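PDB 3M1G: putative glutathione S-transferase from Corynebacterium glutamicum, which probably acts as a glutathione transferase of the ECM4-like, omega-related group, joining glutathione to acceptor molecules. Local coordinates for residues M189-I192 and F193-N197; R218-V221 and A222-W225. One frame throughout, in Å; residues are numbered along the deposited sequence.

Contact 1: residues M189-I192 and F193-N197; sequences MKRI and FTEVN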
# COMPACT_ATOMS: atom_id res chain seq x y z
N MSE A 189 3.77 4.60 -26.43
CA MSE A 189 4.70 5.26 -25.51
C MSE A 189 4.15 6.62 -25.03
O MSE A 189 4.35 6.97 -23.86
CB MSE A 189 6.07 5.41 -26.14
CG MSE A 189 6.72 4.05 -26.43
SE MSE A 189 8.62 4.14 -26.94
CE MSE A 189 8.50 5.35 -28.47
N LYS A 190 3.46 7.37 -25.90
CA LYS A 190 2.88 8.64 -25.48
C LYS A 190 1.80 8.40 -24.41
O LYS A 190 1.80 9.07 -23.38
CB LYS A 190 2.32 9.46 -26.66
CG LYS A 190 1.52 10.72 -26.21
CD LYS A 190 1.54 11.85 -27.25
CE LYS A 190 0.40 12.89 -27.10
NZ LYS A 190 -0.10 13.13 -25.72
N ARG A 191 0.90 7.44 -24.63
CA ARG A 191 -0.12 7.13 -23.66
C ARG A 191 0.52 6.71 -22.33
O ARG A 191 0.13 7.18 -21.28
CB ARG A 191 -1.06 6.05 -24.17
CG ARG A 191 -2.32 5.85 -23.28
CD ARG A 191 -3.33 4.95 -23.94
NE ARG A 191 -4.50 4.75 -23.08
CZ ARG A 191 -5.45 3.84 -23.30
NH1 ARG A 191 -5.40 3.07 -24.36
NH2 ARG A 191 -6.48 3.73 -22.47
N ILE A 192 1.56 5.87 -22.37
CA ILE A 192 2.24 5.48 -21.14
C ILE A 192 2.87 6.69 -20.45
O ILE A 192 2.77 6.87 -19.22
CB ILE A 192 3.26 4.39 -21.41
CG1 ILE A 192 2.54 3.08 -21.77
CG2 ILE A 192 4.22 4.20 -20.22
CD1 ILE A 192 3.51 1.96 -22.29
N PHE A 193 3.46 7.58 -21.23
CA PHE A 193 4.09 8.74 -20.65
C PHE A 193 3.10 9.68 -19.90
O PHE A 193 3.35 10.04 -18.78
CB PHE A 193 4.79 9.56 -21.73
CG PHE A 193 5.32 10.84 -21.24
CD1 PHE A 193 6.38 10.85 -20.34
CD2 PHE A 193 4.77 12.04 -21.65
CE1 PHE A 193 6.89 12.06 -19.88
CE2 PHE A 193 5.28 13.27 -21.20
CZ PHE A 193 6.32 13.28 -20.30
N THR A 194 2.03 10.09 -20.54
CA THR A 194 1.13 11.05 -19.92
C THR A 194 0.28 10.40 -18.80
O THR A 194 0.01 11.03 -17.79
CB THR A 194 0.22 11.78 -20.95
OG1 THR A 194 -0.64 10.85 -21.60
CG2 THR A 194 1.07 12.57 -22.01
N GLU A 195 -0.14 9.16 -18.97
CA GLU A 195 -1.10 8.57 -18.01
C GLU A 195 -0.46 7.71 -16.92
O GLU A 195 -1.08 7.50 -15.88
CB GLU A 195 -2.10 7.72 -18.77
CG GLU A 195 -2.73 8.39 -19.96
CD GLU A 195 -3.35 9.74 -19.63
OE1 GLU A 195 -4.38 9.75 -18.88
OE2 GLU A 195 -2.84 10.77 -20.15
N VAL A 196 0.77 7.23 -17.14
CA VAL A 196 1.46 6.32 -16.21
C VAL A 196 2.77 6.90 -15.70
O VAL A 196 2.89 7.12 -14.47
CB VAL A 196 1.67 4.95 -16.85
CG1 VAL A 196 2.38 3.98 -15.88
CG2 VAL A 196 0.26 4.37 -17.30
N ASN A 197 3.76 7.16 -16.59
CA ASN A 197 5.04 7.69 -16.15
C ASN A 197 4.88 9.00 -15.39
O ASN A 197 5.44 9.14 -14.30
CB ASN A 197 6.05 7.98 -17.32
CG ASN A 197 6.40 6.76 -18.16
OD1 ASN A 197 6.58 6.92 -19.37
ND2 ASN A 197 6.53 5.54 -17.56
O HOH W 1 6.46 6.11 -22.11
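Asn197 lays its carboxamide across the CG2 branch of Ile192, with OD1 3.7 Å from that methyl carbon and ND2 at a similar range. The amide carries a polar load as well: a water donates to Asn197 OD1 and to Met189 O, 2.9 Å from each, tying the last side chain of the helix back two turns. ND2 is held by Thr251 OG1 and Arg247 O of helix 243-253. These residues form the C-terminal end of helix 182-197 in the all-helical domain of the glutathione S-transferase fold, and here the ordinary i to i+4 ladder opens into a pi-type turn. Ile192 O takes two donors, Val196 N at 2.9 Å and Asn197 N at 2.8 Å, which arrive from opposite faces of its carbonyl plane; the i+5 bond is the straighter, 162° at the hydrogen against 140°. Two residues earlier, Lys190 O receives Thr194 N at 3.0 Å, while the lysine tip folds over so that NZ comes 3.9 Å from Thr194 CG2. With OG1 between backbone N and carbonyl carbon (chi1 63°), Thr194 OG1 donates a hydrogen bond to the anti lone pair of Glu195 OE2 at 2.6 Å; with the salt bridge from OE1 to Arg218, this helps fix the rotation of the carboxylate.

Contact 2: residues R218-V221 and A222-W225; sequences RLWV and ALDW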
# COMPACT_ATOMS: atom_id res chain seq x y z
N ARG A 218 -7.27 8.57 -14.07
CA ARG A 218 -6.48 8.45 -15.30
C ARG A 218 -5.42 7.36 -15.21
O ARG A 218 -5.24 6.57 -16.14
CB ARG A 218 -5.85 9.79 -15.69
CG ARG A 218 -6.86 10.76 -16.35
CD ARG A 218 -6.25 12.15 -16.56
NE ARG A 218 -5.10 12.14 -17.49
CZ ARG A 218 -4.38 13.22 -17.80
NH1 ARG A 218 -4.64 14.39 -17.21
NH2 ARG A 218 -3.39 13.15 -18.65
N LEU A 219 -4.71 7.31 -14.09
CA LEU A 219 -3.65 6.32 -13.93
C LEU A 219 -4.22 4.90 -14.07
O LEU A 219 -3.65 4.04 -14.76
CB LEU A 219 -2.96 6.49 -12.57
CG LEU A 219 -1.99 5.42 -12.12
CD1 LEU A 219 -0.75 5.38 -13.03
CD2 LEU A 219 -1.56 5.65 -10.63
N TRP A 220 -5.35 4.65 -13.43
CA TRP A 220 -5.89 3.29 -13.41
C TRP A 220 -6.59 2.85 -14.69
O TRP A 220 -6.59 1.66 -15.00
CB TRP A 220 -6.75 3.07 -12.11
CG TRP A 220 -5.78 2.88 -10.97
CD1 TRP A 220 -5.42 3.80 -10.03
CD2 TRP A 220 -4.99 1.73 -10.72
NE1 TRP A 220 -4.45 3.30 -9.22
CE2 TRP A 220 -4.16 2.03 -9.62
CE3 TRP A 220 -4.91 0.46 -11.31
CZ2 TRP A 220 -3.29 1.10 -9.08
CZ3 TRP A 220 -4.02 -0.46 -10.78
CH2 TRP A 220 -3.22 -0.13 -9.69
N VAL A 221 -7.18 3.79 -15.43
CA VAL A 221 -7.67 3.51 -16.78
C VAL A 221 -6.47 3.01 -17.62
O VAL A 221 -6.58 2.00 -18.34
CB VAL A 221 -8.30 4.76 -17.46
CG1 VAL A 221 -8.40 4.58 -18.97
CG2 VAL A 221 -9.73 5.10 -16.88
N ALA A 222 -5.32 3.67 -17.50
CA ALA A 222 -4.16 3.27 -18.29
C ALA A 222 -3.54 1.95 -17.79
O ALA A 222 -3.16 1.11 -18.61
CB ALA A 222 -3.10 4.38 -18.33
N LEU A 223 -3.41 1.76 -16.48
CA LEU A 223 -2.89 0.48 -15.97
C LEU A 223 -3.81 -0.70 -16.35
O LEU A 223 -3.34 -1.82 -16.66
CB LEU A 223 -2.64 0.53 -14.47
CG LEU A 223 -1.49 1.44 -13.99
CD1 LEU A 223 -1.43 1.53 -12.43
CD2 LEU A 223 -0.11 1.02 -14.54
N ASP A 224 -5.12 -0.46 -16.37
CA ASP A 224 -6.03 -1.55 -16.79
C ASP A 224 -5.90 -1.83 -18.29
O ASP A 224 -6.02 -2.97 -18.73
CB ASP A 224 -7.50 -1.19 -16.46
CG ASP A 224 -7.83 -1.35 -14.97
OD1 ASP A 224 -7.14 -2.12 -14.25
OD2 ASP A 224 -8.78 -0.68 -14.52
N TRP A 225 -5.68 -0.78 -19.09
CA TRP A 225 -5.37 -0.95 -20.51
C TRP A 225 -4.07 -1.77 -20.67
O TRP A 225 -4.03 -2.69 -21.48
CB TRP A 225 -5.23 0.41 -21.21
CG TRP A 225 -4.39 0.40 -22.45
CD1 TRP A 225 -4.67 -0.27 -23.61
CD2 TRP A 225 -3.18 1.12 -22.68
NE1 TRP A 225 -3.67 -0.05 -24.51
CE2 TRP A 225 -2.74 0.80 -23.97
CE3 TRP A 225 -2.40 1.98 -21.90
CZ2 TRP A 225 -1.57 1.32 -24.52
CZ3 TRP A 225 -1.22 2.51 -22.46
CH2 TRP A 225 -0.82 2.17 -23.73
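Four successive i to i+4 bonds run through residues 218-225, from Ala222 N to Arg218 O at 3.2 Å through to Trp225 N to Val221 O at 3.0 Å, giving regular alpha-helix without a break. On one flank of this helix Leu223 supplies a CH-pi contact: its CD1 methyl sits 3.5 Å from the centroid of the Trp220 six-membered ring and only 8° off the ring normal, squarely over the face. Leu223 CG lies anti to the carbonyl carbon (chi1 -68°) and the chain then extends, which carries CD1 over the benzo half of the indole. The same methyl also touches Leu219 CG at 3.9 Å, and that carbon stands above the same face of the indole, nearer its rim. Trp220 NE1 donates to Cys265 O, a bond that helps set the rotation of the ring. Asp224 OD2 comes within 3.2 Å of Trp220 O, an approach of two acceptors and probably mildly unfavourable, but the carboxylate has a salt bridge to Arg267 through OD1. The segment belongs to helix 209-229 of the all-helical C-terminal domain of the glutathione S-transferase fold.

Contacts 1 and 2 lie on neighbouring helices of the C-terminal domain, their centres about 10 Å apart. Three kinds of interaction join them. Glu195 OE1 forms a salt bridge with Arg218 NE at 2.9 Å, Arg191 makes a cation-pi contact with Trp225, its NH1 3.4 Å from CD2 of the indole, and Ala222 CB meets both Glu195 CB and Val196 CG2 at 3.5 Å. The joined pair runs close to the predicted active site: the side chain of Asn197 is about 7 Å from that of Tyr201, the predicted proton donor or acceptor, and that of Leu219 about 7 Å from that of Tyr259, predicted to lower the pKa of the presumed nucleophile, Cys70.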